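Side-chain contacts in AP endonuclease, family protein 2 (Mycobacterium smegmatis, PDB 5TNV), which binds a magnesium ion in a xylose isomerase-like TIM barrel and may act as an endonuclease or a related metal-dependent enzyme: residues Ala49-Gly52 against Val53-Lys56; Leu307-Cys310 against Ala311-Glu315; Gln144-Thr147 against Pro148-Lys152. One frame throughout, in Å; residues are numbered along the deposited sequence.

Contact 1: residues Ala49-Gly52 against Val53-Lys56; sequences APAG and VWAK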
loop_
_atom_site.group_PDB
_atom_site.type_symbol
_atom_site.label_atom_id
_atom_site.label_comp_id
_atom_site.label_asym_id
_atom_site.label_seq_id
_atom_site.Cartn_x
_atom_site.Cartn_y
_atom_site.Cartn_z
ATOM N N ALA A 49 -16.430 25.576 -19.690
ATOM C CA ALA A 49 -16.085 24.557 -20.692
ATOM C C ALA A 49 -17.314 23.984 -21.373
ATOM O O ALA A 49 -18.382 23.933 -20.784
ATOM C CB ALA A 49 -15.296 23.440 -20.009
ATOM N N PRO A 50 -17.166 23.488 -22.586
ATOM C CA PRO A 50 -18.284 22.776 -23.216
ATOM C C PRO A 50 -18.637 21.541 -22.376
ATOM O O PRO A 50 -17.805 20.929 -21.710
ATOM C CB PRO A 50 -17.708 22.388 -24.550
ATOM C CG PRO A 50 -16.499 23.183 -24.782
ATOM C CD PRO A 50 -15.974 23.555 -23.442
ATOM N N ALA A 51 -19.931 21.185 -22.457
ATOM C CA ALA A 51 -20.427 20.076 -21.645
ATOM C C ALA A 51 -19.631 18.799 -21.967
ATOM O O ALA A 51 -19.461 17.937 -21.124
ATOM C CB ALA A 51 -21.919 19.939 -21.804
ATOM N N GLY A 52 -19.172 18.633 -23.186
ATOM C CA GLY A 52 -18.395 17.464 -23.572
ATOM C C GLY A 52 -17.099 17.311 -22.809
ATOM O O GLY A 52 -16.598 16.188 -22.623
ATOM N N VAL A 53 -16.501 18.404 -22.365
ATOM C CA VAL A 53 -15.330 18.381 -21.529
ATOM C C VAL A 53 -15.697 17.807 -20.155
ATOM O O VAL A 53 -15.000 16.923 -19.628
ATOM C CB VAL A 53 -14.731 19.773 -21.444
ATOM C CG1 VAL A 53 -13.627 19.863 -20.412
ATOM C CG2 VAL A 53 -14.122 20.159 -22.799
ATOM N N TRP A 54 -16.756 18.279 -19.554
ATOM C CA TRP A 54 -17.265 17.726 -18.302
ATOM C C TRP A 54 -17.522 16.247 -18.483
ATOM O O TRP A 54 -17.222 15.435 -17.607
ATOM C CB TRP A 54 -18.553 18.418 -17.926
ATOM C CG TRP A 54 -18.487 19.907 -17.707
ATOM C CD1 TRP A 54 -17.411 20.674 -17.449
ATOM C CD2 TRP A 54 -19.599 20.799 -17.739
ATOM N NE1 TRP A 54 -17.767 21.984 -17.296
ATOM C CE2 TRP A 54 -19.113 22.103 -17.481
ATOM C CE3 TRP A 54 -20.966 20.661 -17.982
ATOM C CZ2 TRP A 54 -19.937 23.225 -17.437
ATOM C CZ3 TRP A 54 -21.774 21.769 -17.934
ATOM C CH2 TRP A 54 -21.274 23.035 -17.677
ATOM N N ALA A 55 -18.112 15.870 -19.601
ATOM C CA ALA A 55 -18.472 14.475 -19.850
ATOM C C ALA A 55 -17.261 13.571 -19.806
ATOM O O ALA A 55 -17.327 12.468 -19.282
ATOM C CB ALA A 55 -19.167 14.322 -21.197
ATOM N N LYS A 56 -16.140 13.982 -20.381
ATOM C CA LYS A 56 -14.948 13.139 -20.398
ATOM C C LYS A 56 -14.362 12.972 -18.999
ATOM O O LYS A 56 -13.769 11.928 -18.707
ATOM C CB LYS A 56 -13.951 13.660 -21.401
ATOM C CG LYS A 56 -14.369 13.393 -22.861
ATOM C CD LYS A 56 -13.187 13.202 -23.819
ATOM C CE LYS A 56 -13.595 13.297 -25.287
ATOM N NZ LYS A 56 -12.758 14.259 -26.064
#
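Trp54 turns its indole back against the backbone that leads into its own helix, and the more tightly packed part of this turn lies there. Pro50 O sits over one face of the ring, 4.2 Å above its plane and displaced toward the rim, while Ala49 O and Ala51 CA come in obliquely. The methyl groups of the two alanines reach different parts of the indole. Ala51 CB is 4.0 Å from Trp54 CE3 on the six-membered ring, whereas Ala49 CB stands 3.9 Å from Trp54 NE1. With CG beside the backbone N and anti to the carbonyl carbon (chi1 -60°), the indole is swung back toward the start of the helix. Its N-H is spent on Ile46 O in the preceding loop, and Val76 and Arg85 also touch the ring.

Pro50 is the N-cap of helix 51-63, which makes the crossover of the beta-alpha-beta unit between strands 29-32 and 68-70. As a proline it has no side-chain acceptor to offer the first turn; its carbonyl oxygen instead takes a bent bond, Val53 N to Pro50 O at 2.9 Å, with the donor well above the carbonyl plane. One residue on, the regular pattern has set in, and Ala55 N meets Ala51 O at 2.9 Å in the carbonyl plane.

Val53 belongs partly to each side of the contact: its CG1 lies 4.0 Å from Ala49 CB, while CG2 meets the exposed proline ring, 3.9 Å from Pro50 CD. The looser, solvent-facing flank carries Gly52 and Lys56. There the backbone bond from Lys56 N to Gly52 O stretches to 3.2 Å, and the lysine chain brushes the same oxygen only through its first carbons.

Contact 2: residues Leu307-Cys310 against Ala311-Glu315; sequences LGVC and AENRE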
loop_
_atom_site.group_PDB
_atom_site.type_symbol
_atom_site.label_atom_id
_atom_site.label_comp_id
_atom_site.label_asym_id
_atom_site.label_seq_id
_atom_site.Cartn_x
_atom_site.Cartn_y
_atom_site.Cartn_z
ATOM N N LEU A 307 -8.156 9.551 -7.717
ATOM C CA LEU A 307 -9.316 8.867 -8.308
ATOM C C LEU A 307 -9.185 7.367 -8.259
ATOM O O LEU A 307 -10.117 6.653 -7.900
ATOM C CB LEU A 307 -9.513 9.330 -9.760
ATOM C CG LEU A 307 -10.687 8.735 -10.458
ATOM C CD1 LEU A 307 -11.999 9.062 -9.709
ATOM C CD2 LEU A 307 -10.759 9.199 -11.906
ATOM N N GLY A 308 -7.987 6.845 -8.569
ATOM C CA GLY A 308 -7.781 5.421 -8.553
ATOM C C GLY A 308 -7.957 4.819 -7.178
ATOM O O GLY A 308 -8.567 3.750 -7.000
ATOM N N VAL A 309 -7.439 5.474 -6.158
ATOM C CA VAL A 309 -7.603 4.997 -4.783
ATOM C C VAL A 309 -9.053 5.125 -4.354
ATOM O O VAL A 309 -9.595 4.194 -3.732
ATOM C CB VAL A 309 -6.628 5.654 -3.798
ATOM C CG1 VAL A 309 -6.959 5.216 -2.389
ATOM C CG2 VAL A 309 -5.187 5.320 -4.157
ATOM N N CYS A 310 -9.726 6.216 -4.673
ATOM C CA CYS A 310 -11.151 6.318 -4.356
ATOM C C CYS A 310 -11.948 5.157 -4.949
ATOM O O CYS A 310 -12.830 4.630 -4.326
ATOM C CB CYS A 310 -11.738 7.645 -4.847
ATOM S SG CYS A 310 -11.237 9.080 -3.822
ATOM N N ALA A 311 -11.634 4.754 -6.189
ATOM C CA ALA A 311 -12.339 3.664 -6.819
ATOM C C ALA A 311 -12.117 2.327 -6.092
ATOM O O ALA A 311 -13.062 1.560 -5.914
ATOM C CB ALA A 311 -11.924 3.534 -8.279
ATOM N N GLU A 312 -10.885 2.052 -5.666
ATOM C CA GLU A 312 -10.651 0.863 -4.842
ATOM C C GLU A 312 -11.415 0.977 -3.539
ATOM O O GLU A 312 -11.985 -0.022 -3.032
ATOM C CB GLU A 312 -9.171 0.653 -4.599
ATOM C CG GLU A 312 -8.407 0.187 -5.791
ATOM C CD GLU A 312 -6.994 -0.318 -5.548
ATOM O OE1 GLU A 312 -6.503 -0.194 -4.466
ATOM O OE2 GLU A 312 -6.404 -0.835 -6.531
ATOM N N ASN A 313 -11.440 2.161 -2.938
ATOM C CA ASN A 313 -12.150 2.363 -1.687
ATOM C C ASN A 313 -13.632 2.116 -1.819
ATOM O O ASN A 313 -14.260 1.558 -0.898
ATOM C CB ASN A 313 -11.863 3.768 -1.142
ATOM C CG ASN A 313 -10.439 3.923 -0.624
ATOM O OD1 ASN A 313 -9.692 2.948 -0.473
ATOM N ND2 ASN A 313 -10.076 5.161 -0.308
ATOM N N ARG A 314 -14.237 2.475 -2.965
ATOM C CA ARG A 314 -15.651 2.203 -3.157
ATOM C C ARG A 314 -15.909 0.688 -3.145
ATOM O O ARG A 314 -16.830 0.201 -2.490
ATOM C CB ARG A 314 -16.150 2.803 -4.481
ATOM C CG ARG A 314 -17.529 2.261 -4.853
ATOM C CD ARG A 314 -18.050 2.799 -6.194
ATOM N NE ARG A 314 -19.211 1.971 -6.643
ATOM C CZ ARG A 314 -19.050 0.790 -7.184
ATOM N NH1 ARG A 314 -17.895 0.274 -7.433
ATOM N NH2 ARG A 314 -20.139 0.120 -7.486
ATOM N N GLU A 315 -15.093 -0.064 -3.889
ATOM C CA GLU A 315 -15.265 -1.514 -3.922
ATOM C C GLU A 315 -15.105 -2.107 -2.527
ATOM O O GLU A 315 -15.808 -3.050 -2.158
ATOM C CB GLU A 315 -14.312 -2.150 -4.917
ATOM C CG GLU A 315 -14.677 -1.844 -6.344
ATOM C CD GLU A 315 -13.773 -2.452 -7.376
ATOM O OE1 GLU A 315 -12.813 -3.104 -6.991
ATOM O OE2 GLU A 315 -14.034 -2.239 -8.594
#
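The opening turns of helix 306-325, the last helix of the barrel, bring Val309 and Asn313 together one turn apart. Val309 CG1 lies anti to the backbone N (chi1 174°), and this branch reaches the asparagine amide, 3.7 Å from Asn313 ND2, the two side chains meeting at a slant. The amide carbon also leans over the preceding turn, with Asn313 CG 3.2 Å from Val309 O, an oxygen that already accepts the backbone bond from Asn313 N at 2.9 Å. Asn313 OD1 takes the N-H of Leu274, so this buried amide ties the helix to the chain just beyond strand 266-272.

In the TIM-barrel arrangement this helix follows strand 297-299, and both Cys310 and Asn313 pack on Cys299 of that strand. Ala311 fits close to the backbone, its CB 3.6 Å from both Gly308 O and Leu307 O, and it also touches Leu64. Glu312 looks outward beside Val309: its carboxylate reaches a second subunit, forming a salt bridge to Lys275 and a hydrogen bond to Tyr276 of that subunit; the same tyrosine packs on Val309.

Contact 3: residues Gln144-Thr147 against Pro148-Lys152; sequences QALT and PEQEK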
loop_
_atom_site.group_PDB
_atom_site.type_symbol
_atom_site.label_atom_id
_atom_site.label_comp_id
_atom_site.label_asym_id
_atom_site.label_seq_id
_atom_site.Cartn_x
_atom_site.Cartn_y
_atom_site.Cartn_z
ATOM N N GLN A 144 -10.264 26.734 5.456
ATOM C CA GLN A 144 -10.141 27.908 4.584
ATOM C C GLN A 144 -8.964 27.722 3.637
ATOM O O GLN A 144 -8.365 26.651 3.582
ATOM C CB GLN A 144 -10.058 29.221 5.367
ATOM C CG GLN A 144 -11.264 29.478 6.241
ATOM C CD GLN A 144 -11.339 30.844 6.824
ATOM O OE1 GLN A 144 -10.588 31.760 6.427
ATOM N NE2 GLN A 144 -12.254 31.065 7.748
ATOM N N ALA A 145 -8.626 28.741 2.839
ATOM C CA ALA A 145 -7.566 28.613 1.857
ATOM C C ALA A 145 -6.267 28.121 2.541
ATOM O O ALA A 145 -5.940 28.504 3.666
ATOM C CB ALA A 145 -7.252 29.938 1.231
ATOM N N LEU A 146 -5.539 27.293 1.796
ATOM C CA LEU A 146 -4.178 26.982 2.202
ATOM C C LEU A 146 -3.352 28.249 2.229
ATOM O O LEU A 146 -3.452 29.109 1.372
ATOM C CB LEU A 146 -3.576 26.006 1.194
ATOM C CG LEU A 146 -4.255 24.641 1.148
ATOM C CD1 LEU A 146 -3.464 23.765 0.170
ATOM C CD2 LEU A 146 -4.374 23.987 2.486
ATOM N N THR A 147 -2.476 28.375 3.223
ATOM C CA THR A 147 -1.571 29.491 3.279
ATOM C C THR A 147 -0.404 29.308 2.318
ATOM O O THR A 147 -0.135 28.168 1.878
ATOM C CB THR A 147 -1.008 29.695 4.713
ATOM O OG1 THR A 147 -0.180 28.543 4.948
ATOM C CG2 THR A 147 -2.106 29.800 5.711
ATOM N N PRO A 148 0.324 30.357 1.982
ATOM C CA PRO A 148 1.503 30.173 1.116
ATOM C C PRO A 148 2.501 29.168 1.684
ATOM O O PRO A 148 3.079 28.392 0.952
ATOM C CB PRO A 148 2.075 31.583 1.013
ATOM C CG PRO A 148 0.847 32.450 1.144
ATOM C CD PRO A 148 0.031 31.801 2.254
ATOM N N GLU A 149 2.686 29.197 3.010
ATOM C CA GLU A 149 3.626 28.263 3.617
ATOM C C GLU A 149 3.118 26.853 3.495
ATOM O O GLU A 149 3.904 25.936 3.205
ATOM C CB GLU A 149 3.864 28.593 5.102
ATOM C CG GLU A 149 4.877 27.699 5.770
ATOM C CD GLU A 149 5.170 27.945 7.225
ATOM O OE1 GLU A 149 4.224 28.538 7.849
ATOM O OE2 GLU A 149 6.238 27.536 7.737
ATOM N N GLN A 150 1.821 26.604 3.669
ATOM C CA GLN A 150 1.260 25.288 3.433
ATOM C C GLN A 150 1.476 24.805 2.009
ATOM O O GLN A 150 1.767 23.616 1.801
ATOM C CB GLN A 150 -0.234 25.235 3.749
ATOM C CG GLN A 150 -0.519 25.220 5.248
ATOM C CD GLN A 150 -1.991 25.122 5.519
ATOM O OE1 GLN A 150 -2.786 25.982 5.106
ATOM N NE2 GLN A 150 -2.388 24.081 6.203
ATOM N N GLU A 151 1.324 25.715 1.059
ATOM C CA GLU A 151 1.478 25.332 -0.349
ATOM C C GLU A 151 2.918 24.919 -0.701
ATOM O O GLU A 151 3.107 24.184 -1.667
ATOM C CB GLU A 151 1.006 26.468 -1.261
ATOM C CG GLU A 151 -0.490 26.675 -1.217
ATOM C CD GLU A 151 -0.962 27.888 -1.983
ATOM O OE1 GLU A 151 -0.207 28.859 -2.072
ATOM O OE2 GLU A 151 -2.111 27.807 -2.437
ATOM N N LYS A 152 3.902 25.334 0.054
ATOM C CA LYS A 152 5.292 24.978 -0.189
ATOM C C LYS A 152 5.633 23.581 0.357
ATOM O O LYS A 152 6.647 23.011 -0.026
ATOM C CB LYS A 152 6.250 25.990 0.407
ATOM C CG LYS A 152 6.205 27.316 -0.395
ATOM C CD LYS A 152 7.533 27.983 -0.508
ATOM C CE LYS A 152 7.704 28.750 -1.787
ATOM N NZ LYS A 152 8.629 28.160 -2.791
HETATM O O HOH W 1 -5.379 26.753 5.853
HETATM O O HOH W 2 -4.365 28.737 -1.267
HETATM O O HOH W 3 0.919 28.663 7.489
#
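Thr147 holds OG1 between its backbone N and carbonyl carbon (chi1 67°), while Gln150 sets CG beside its own backbone N (chi1 -75°) and runs extended from there back toward the threonine. These two choices let each residue reach the other's main chain. Gln150 N donates to Thr147 OG1 at 3.1 Å along a nearly straight path, 166° at the hydrogen. In return Thr147 N donates to Gln150 OE1, also at 3.1 Å, arriving in the carbonyl plane on a lone pair.

The reciprocal pair is a capping box, with Thr147 as the N-cap of the short, weakly bonded helix 148-152 in the region after barrel strand 137-141. Pro148 follows directly as the first residue of the helix, where its lack of an N-H costs no helical bond. The first turn is closed by Glu151 N, which donates to Thr147 O at 3.0 Å.

Gln150 is the buried member of the box, and both ends of its amide are used: NE2 goes to Phe156 O, while OE1 takes a water in addition to Thr147 N. That water also donates to Ala145 O, bridging the incoming loop to the box. Leu146 crosses the glutamine at about a right angle, bringing CD2 to 3.7 Å from Gln150 OE1; its CB meets Glu151 CG at 4.0 Å, and Arg107 and Phe156 pack against it from outside the turn.

The acidic side chains fringe the exposed side. A second water donates to Leu146 O and to Glu151 OE2, the latter at 2.7 Å, so the glutamate is linked to the loop through solvent. A third lies 2.8 Å from Thr147 OG1 and gives Glu149 OE1 a weak bond.

How the contacts relate
All three contacts are local to helices of one barrel, yet none touches another. Contacts 1 and 2 come closest, with nearest atoms about 8 Å apart, and helix 51-63 connects them: contact 1 forms its start, while Gln60 and Val61 farther along pack on Leu307 of contact 2. Contact 3 stands apart, its centre 30 Å from that of contact 1 and 27 Å from that of contact 2. The magnesium ion, held by Glu193, Asp223 and His252, lies about 10 Å from the Cys310 side chain and about 12 Å from that of Leu146. Contact 1 is remote from it, and contact 2 alone reaches another subunit.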